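Local coordinates for protein hexokinase (Schistosoma mansoni, PDB 1BDG) that catalyses transfer of a phosphate from ATP to glucose and other hexoses, the first step of glycolysis, at residues Y26-D31 against D260-Q265; E283-G288 against A375-A380. All coordinates share one frame; numbering follows the deposited sequence.

Interaction 1 of 2, residues Y26-D31 against D260-Q265; sequences YEEICD and DCWRTQ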
# COMPACT_ATOMS: atom_id res chain seq x y z
N TYR A 26 -19.34 2.29 7.22
CA TYR A 26 -18.07 2.99 7.15
C TYR A 26 -17.85 3.94 8.32
O TYR A 26 -16.76 4.00 8.87
CB TYR A 26 -17.93 3.68 5.80
CG TYR A 26 -17.92 2.70 4.66
CD1 TYR A 26 -17.04 1.63 4.67
CD2 TYR A 26 -18.83 2.80 3.61
CE1 TYR A 26 -17.07 0.67 3.67
CE2 TYR A 26 -18.85 1.85 2.60
CZ TYR A 26 -17.97 0.79 2.65
OH TYR A 26 -17.99 -0.20 1.70
N GLU A 27 -18.89 4.67 8.72
CA GLU A 27 -18.77 5.57 9.87
C GLU A 27 -18.17 4.75 11.03
O GLU A 27 -17.23 5.18 11.69
CB GLU A 27 -20.15 6.15 10.27
CG GLU A 27 -20.81 7.02 9.17
CD GLU A 27 -22.22 7.54 9.51
OE1 GLU A 27 -22.99 6.86 10.24
OE2 GLU A 27 -22.60 8.62 9.01
N GLU A 28 -18.65 3.53 11.20
CA GLU A 28 -18.18 2.63 12.24
C GLU A 28 -16.76 2.12 12.04
O GLU A 28 -15.97 2.15 12.98
CB GLU A 28 -19.10 1.44 12.34
CG GLU A 28 -18.77 0.54 13.49
CD GLU A 28 -19.86 0.59 14.51
OE1 GLU A 28 -21.04 0.57 14.06
OE2 GLU A 28 -19.53 0.68 15.73
N ILE A 29 -16.44 1.57 10.87
CA ILE A 29 -15.07 1.09 10.63
C ILE A 29 -14.15 2.24 11.05
O ILE A 29 -13.32 2.09 11.95
CB ILE A 29 -14.82 0.72 9.14
CG1 ILE A 29 -15.49 -0.61 8.80
CG2 ILE A 29 -13.33 0.66 8.84
CD1 ILE A 29 -16.89 -0.48 8.27
N CYS A 30 -14.41 3.41 10.48
CA CYS A 30 -13.66 4.62 10.80
C CYS A 30 -13.61 4.87 12.30
O CYS A 30 -12.54 5.10 12.86
CB CYS A 30 -14.29 5.81 10.10
SG CYS A 30 -13.80 7.40 10.72
N ASP A 31 -14.76 4.76 12.96
CA ASP A 31 -14.88 4.97 14.40
C ASP A 31 -14.02 4.02 15.20
O ASP A 31 -13.35 4.43 16.14
CB ASP A 31 -16.33 4.78 14.83
CG ASP A 31 -16.80 5.84 15.77
OD1 ASP A 31 -16.71 7.02 15.38
OD2 ASP A 31 -17.27 5.50 16.87
N ASP A 260 -14.67 -7.89 12.10
CA ASP A 260 -15.36 -9.18 12.09
C ASP A 260 -16.81 -9.21 11.64
O ASP A 260 -17.35 -10.28 11.40
CB ASP A 260 -15.24 -9.87 13.45
CG ASP A 260 -13.97 -10.69 13.57
OD1 ASP A 260 -13.29 -10.91 12.54
OD2 ASP A 260 -13.67 -11.12 14.71
N CYS A 261 -17.46 -8.06 11.58
CA CYS A 261 -18.84 -8.03 11.15
C CYS A 261 -18.94 -7.76 9.66
O CYS A 261 -19.93 -8.11 9.01
CB CYS A 261 -19.58 -6.92 11.89
SG CYS A 261 -19.62 -7.19 13.62
N TRP A 262 -17.90 -7.14 9.14
CA TRP A 262 -17.85 -6.74 7.75
C TRP A 262 -17.05 -7.66 6.84
O TRP A 262 -17.12 -7.54 5.62
CB TRP A 262 -17.36 -5.30 7.70
CG TRP A 262 -18.21 -4.41 8.57
CD1 TRP A 262 -19.45 -3.94 8.28
CD2 TRP A 262 -17.89 -3.90 9.87
NE1 TRP A 262 -19.93 -3.17 9.30
CE2 TRP A 262 -18.99 -3.13 10.29
CE3 TRP A 262 -16.79 -4.02 10.72
CZ2 TRP A 262 -19.02 -2.49 11.53
CZ3 TRP A 262 -16.82 -3.39 11.95
CH2 TRP A 262 -17.94 -2.63 12.34
N ARG A 263 -16.29 -8.56 7.42
CA ARG A 263 -15.52 -9.51 6.63
C ARG A 263 -16.43 -10.66 6.20
O ARG A 263 -17.19 -11.19 7.01
CB ARG A 263 -14.31 -10.00 7.41
CG ARG A 263 -13.34 -8.88 7.71
CD ARG A 263 -12.13 -9.34 8.50
NE ARG A 263 -11.34 -10.30 7.76
CZ ARG A 263 -11.30 -11.61 8.01
NH1 ARG A 263 -12.01 -12.14 9.02
NH2 ARG A 263 -10.56 -12.39 7.24
N THR A 264 -16.39 -10.99 4.91
CA THR A 264 -17.19 -12.07 4.32
C THR A 264 -16.38 -13.35 4.20
O THR A 264 -15.18 -13.37 4.52
CB THR A 264 -17.70 -11.67 2.93
OG1 THR A 264 -16.59 -11.59 2.02
CG2 THR A 264 -18.39 -10.32 2.97
N GLN A 265 -17.01 -14.42 3.72
CA GLN A 265 -16.34 -15.72 3.57
C GLN A 265 -15.27 -15.73 2.48
O GLN A 265 -14.33 -16.52 2.52
CB GLN A 265 -17.35 -16.86 3.34
CG GLN A 265 -18.33 -16.63 2.19
CD GLN A 265 -18.96 -17.93 1.67
OE1 GLN A 265 -18.35 -18.68 0.90
NE2 GLN A 265 -20.21 -18.16 2.06

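Interaction 2 of 2, residues E283-G288 against A375-A380; sequences EKMVSG and AYLAGA. With GLC (alpha-D-glucopyranose), chain B.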
# COMPACT_ATOMS: atom_id res chain seq x y z
N GLU A 283 -5.93 -4.57 5.03
CA GLU A 283 -5.27 -4.41 3.74
C GLU A 283 -5.82 -5.34 2.67
O GLU A 283 -5.95 -4.97 1.52
CB GLU A 283 -3.77 -4.64 3.87
CG GLU A 283 -3.07 -4.77 2.53
CD GLU A 283 -1.59 -4.82 2.66
OE1 GLU A 283 -1.07 -5.91 2.95
OE2 GLU A 283 -0.95 -3.77 2.48
N LYS A 284 -6.11 -6.57 3.07
CA LYS A 284 -6.64 -7.57 2.17
C LYS A 284 -8.01 -7.23 1.60
O LYS A 284 -8.47 -7.86 0.64
CB LYS A 284 -6.63 -8.93 2.87
CG LYS A 284 -5.23 -9.46 3.07
CD LYS A 284 -5.17 -10.55 4.09
CE LYS A 284 -4.08 -11.55 3.75
NZ LYS A 284 -2.99 -11.63 4.74
N MET A 285 -8.68 -6.24 2.21
CA MET A 285 -10.00 -5.80 1.77
C MET A 285 -9.85 -4.62 0.82
O MET A 285 -10.74 -4.37 0.02
CB MET A 285 -10.87 -5.35 2.95
CG MET A 285 -11.25 -6.43 3.99
SD MET A 285 -11.96 -5.75 5.52
CE MET A 285 -13.69 -5.79 5.20
N VAL A 286 -8.69 -3.98 0.87
CA VAL A 286 -8.40 -2.77 0.10
C VAL A 286 -7.35 -2.76 -1.03
O VAL A 286 -7.63 -2.27 -2.13
CB VAL A 286 -8.03 -1.61 1.08
CG1 VAL A 286 -7.79 -0.32 0.34
CG2 VAL A 286 -9.12 -1.42 2.09
N SER A 287 -6.15 -3.29 -0.77
CA SER A 287 -5.06 -3.26 -1.74
C SER A 287 -5.10 -4.06 -3.04
O SER A 287 -5.73 -5.11 -3.15
CB SER A 287 -3.76 -3.57 -1.02
OG SER A 287 -3.67 -4.94 -0.68
N GLY A 288 -4.28 -3.59 -3.98
CA GLY A 288 -4.15 -4.19 -5.29
C GLY A 288 -3.66 -5.63 -5.37
O GLY A 288 -3.95 -6.32 -6.33
N ALA A 375 -12.40 1.01 -2.41
CA ALA A 375 -12.24 2.47 -2.42
C ALA A 375 -12.87 3.07 -1.16
O ALA A 375 -12.20 3.77 -0.41
CB ALA A 375 -12.87 3.08 -3.68
N TYR A 376 -14.13 2.76 -0.92
CA TYR A 376 -14.82 3.27 0.26
C TYR A 376 -14.06 2.97 1.54
O TYR A 376 -14.03 3.80 2.44
CB TYR A 376 -16.22 2.68 0.33
CG TYR A 376 -17.17 3.24 -0.69
CD1 TYR A 376 -16.88 4.41 -1.38
CD2 TYR A 376 -18.37 2.60 -0.97
CE1 TYR A 376 -17.75 4.94 -2.30
CE2 TYR A 376 -19.26 3.13 -1.89
CZ TYR A 376 -18.94 4.30 -2.55
OH TYR A 376 -19.80 4.82 -3.48
N LEU A 377 -13.44 1.80 1.64
CA LEU A 377 -12.69 1.48 2.85
C LEU A 377 -11.51 2.45 3.05
O LEU A 377 -11.35 3.00 4.15
CB LEU A 377 -12.26 0.02 2.87
CG LEU A 377 -13.32 -1.04 3.23
CD1 LEU A 377 -12.76 -2.44 3.14
CD2 LEU A 377 -13.83 -0.78 4.63
N ALA A 378 -10.74 2.71 2.00
CA ALA A 378 -9.59 3.62 2.08
C ALA A 378 -10.13 5.01 2.41
O ALA A 378 -9.52 5.76 3.20
CB ALA A 378 -8.85 3.65 0.76
N GLY A 379 -11.29 5.32 1.83
CA GLY A 379 -11.96 6.59 2.05
C GLY A 379 -12.33 6.78 3.50
O GLY A 379 -12.20 7.88 4.04
N ALA A 380 -12.79 5.72 4.16
CA ALA A 380 -13.15 5.83 5.56
C ALA A 380 -11.87 6.15 6.29
O ALA A 380 -11.82 7.09 7.07
CB ALA A 380 -13.75 4.54 6.06
C1 GLC B . 2.14 -2.90 3.23
C2 GLC B . 3.33 -2.64 4.16
C3 GLC B . 3.37 -1.18 4.54
C4 GLC B . 3.42 -0.33 3.29
C5 GLC B . 2.21 -0.65 2.42
C6 GLC B . 2.22 0.12 1.12
O1 GLC B . 0.98 -2.51 3.89
O2 GLC B . 3.21 -3.43 5.35
O3 GLC B . 4.52 -0.92 5.33
O4 GLC B . 3.42 1.03 3.63
O5 GLC B . 2.23 -2.04 2.09
O6 GLC B . 2.99 -0.54 0.13

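Interaction 1 of 2, residues Y26-D31 against D260-Q265
Ile29 packs its delta methyl on the indole of Trp262. That CD1 sits 3.9 Å from Trp262 CD2 and equally close to CE2; it lies over the five-membered ring, a little toward the bond shared with the six-membered one. Measured to the centroid of the five-membered ring it is 11° off the normal, a CH-pi contact made squarely over the face. Further back along the same side chain, Ile29 CG1 approaches Trp262 CE3 at 4.1 Å. With CG1 beside the backbone N (chi1 -75°), the long branch of the isoleucine runs out toward the indole. The opposite face of the ring carries CB of Cys261, the residue just before the tryptophan, which leaves the indole between a methyl and a methylene.

The contact ties helix 23-41, close to the N-terminus, to the loop that leads into helix 265-272 of the large subdomain of this hexokinase, a member of the actin-like ATPase superfamily. The same turn of helix 23-41 also rests on the long helix 357-389, through Tyr26 and Cys30.

A second kind of approach comes from Glu28, through its aliphatic part. Its CG lies 3.5 Å from Trp262 CH2, meeting the six-membered ring obliquely, and the two side chains cross at about a right angle. A bend at chi2 (112°) turns the carboxylate off the line of the chain, toward a long, weak ion pair with Arg32.

The polar bonds lead out of the contact: Trp262 NE1 makes a weak hydrogen bond to Asp25 OD1, just before the helical segment. Two residues on from the tryptophan, Thr264 is the N-cap of helix 265-272: its OG1 makes a weak bond to Phe266 N, and its own backbone N is bonded to Asp267 OD2.

Interaction 2 of 2, residues E283-G288 against A375-A380
Leu377 reaches from the long helix toward Met285 and Val286, and its side chain can be followed outward atom by atom. CB already touches, with Val286 CG2 3.5 Å away. CG stands beside the backbone N, and from there CD1 continues anti to CA (chi2 177°), which carries it into the angle between the two facing residues. On this branch CD1 meets Met285 CB at 3.5 Å and Val286 CG2 at 3.9 Å, while the bent end of the methionine brings its CE to 4.0 Å from the same methyl. The other methyl, CD2, turns to Tyr26 of helix 23-41. All of this is apolar and buried.

The piece packed in this way is the short, weakly bonded helix 283-286 of the large subdomain, set against the middle of helix 357-389. Its first residue belongs to the sugar site: Glu283 OE2 accepts a hydrogen bond from O1 of the bound glucose at 2.7 Å and is also bonded to the backbone N of Thr222. The carbonyl O of Glu283 takes two backbone bonds, from Val286 N and Ser287 N, and these hold the turn together.

Val286 uses both its branches. While CG2 lies on the leucine, CG1, anti to the backbone N (chi1 -177°), faces Ala378 CB at 4.1 Å. The backbone O of Leu377 is hydrogen-bonded to Tyr282 OH.

Interactions 1 and 2 lie side by side, their centres 11 Å apart, and they touch directly. The ring of Tyr26 packs on helix 357-389: its CE1 is 3.7 Å from Leu377 CD2, and its CZ is 3.5 Å from Tyr376 CB. Segments 260-265 and 283-288 also meet, where Met285 CE lies 4.0 Å from Arg263 CG. Segment 283-288 is the part nearest the sugar, with Glu283 bonded to glucose and the Val286 side chain about 4 Å from that of Thr222, a substrate-binding residue. Interaction 1 is farther out, with about 11 Å between the side chains of Ile29 and Thr222.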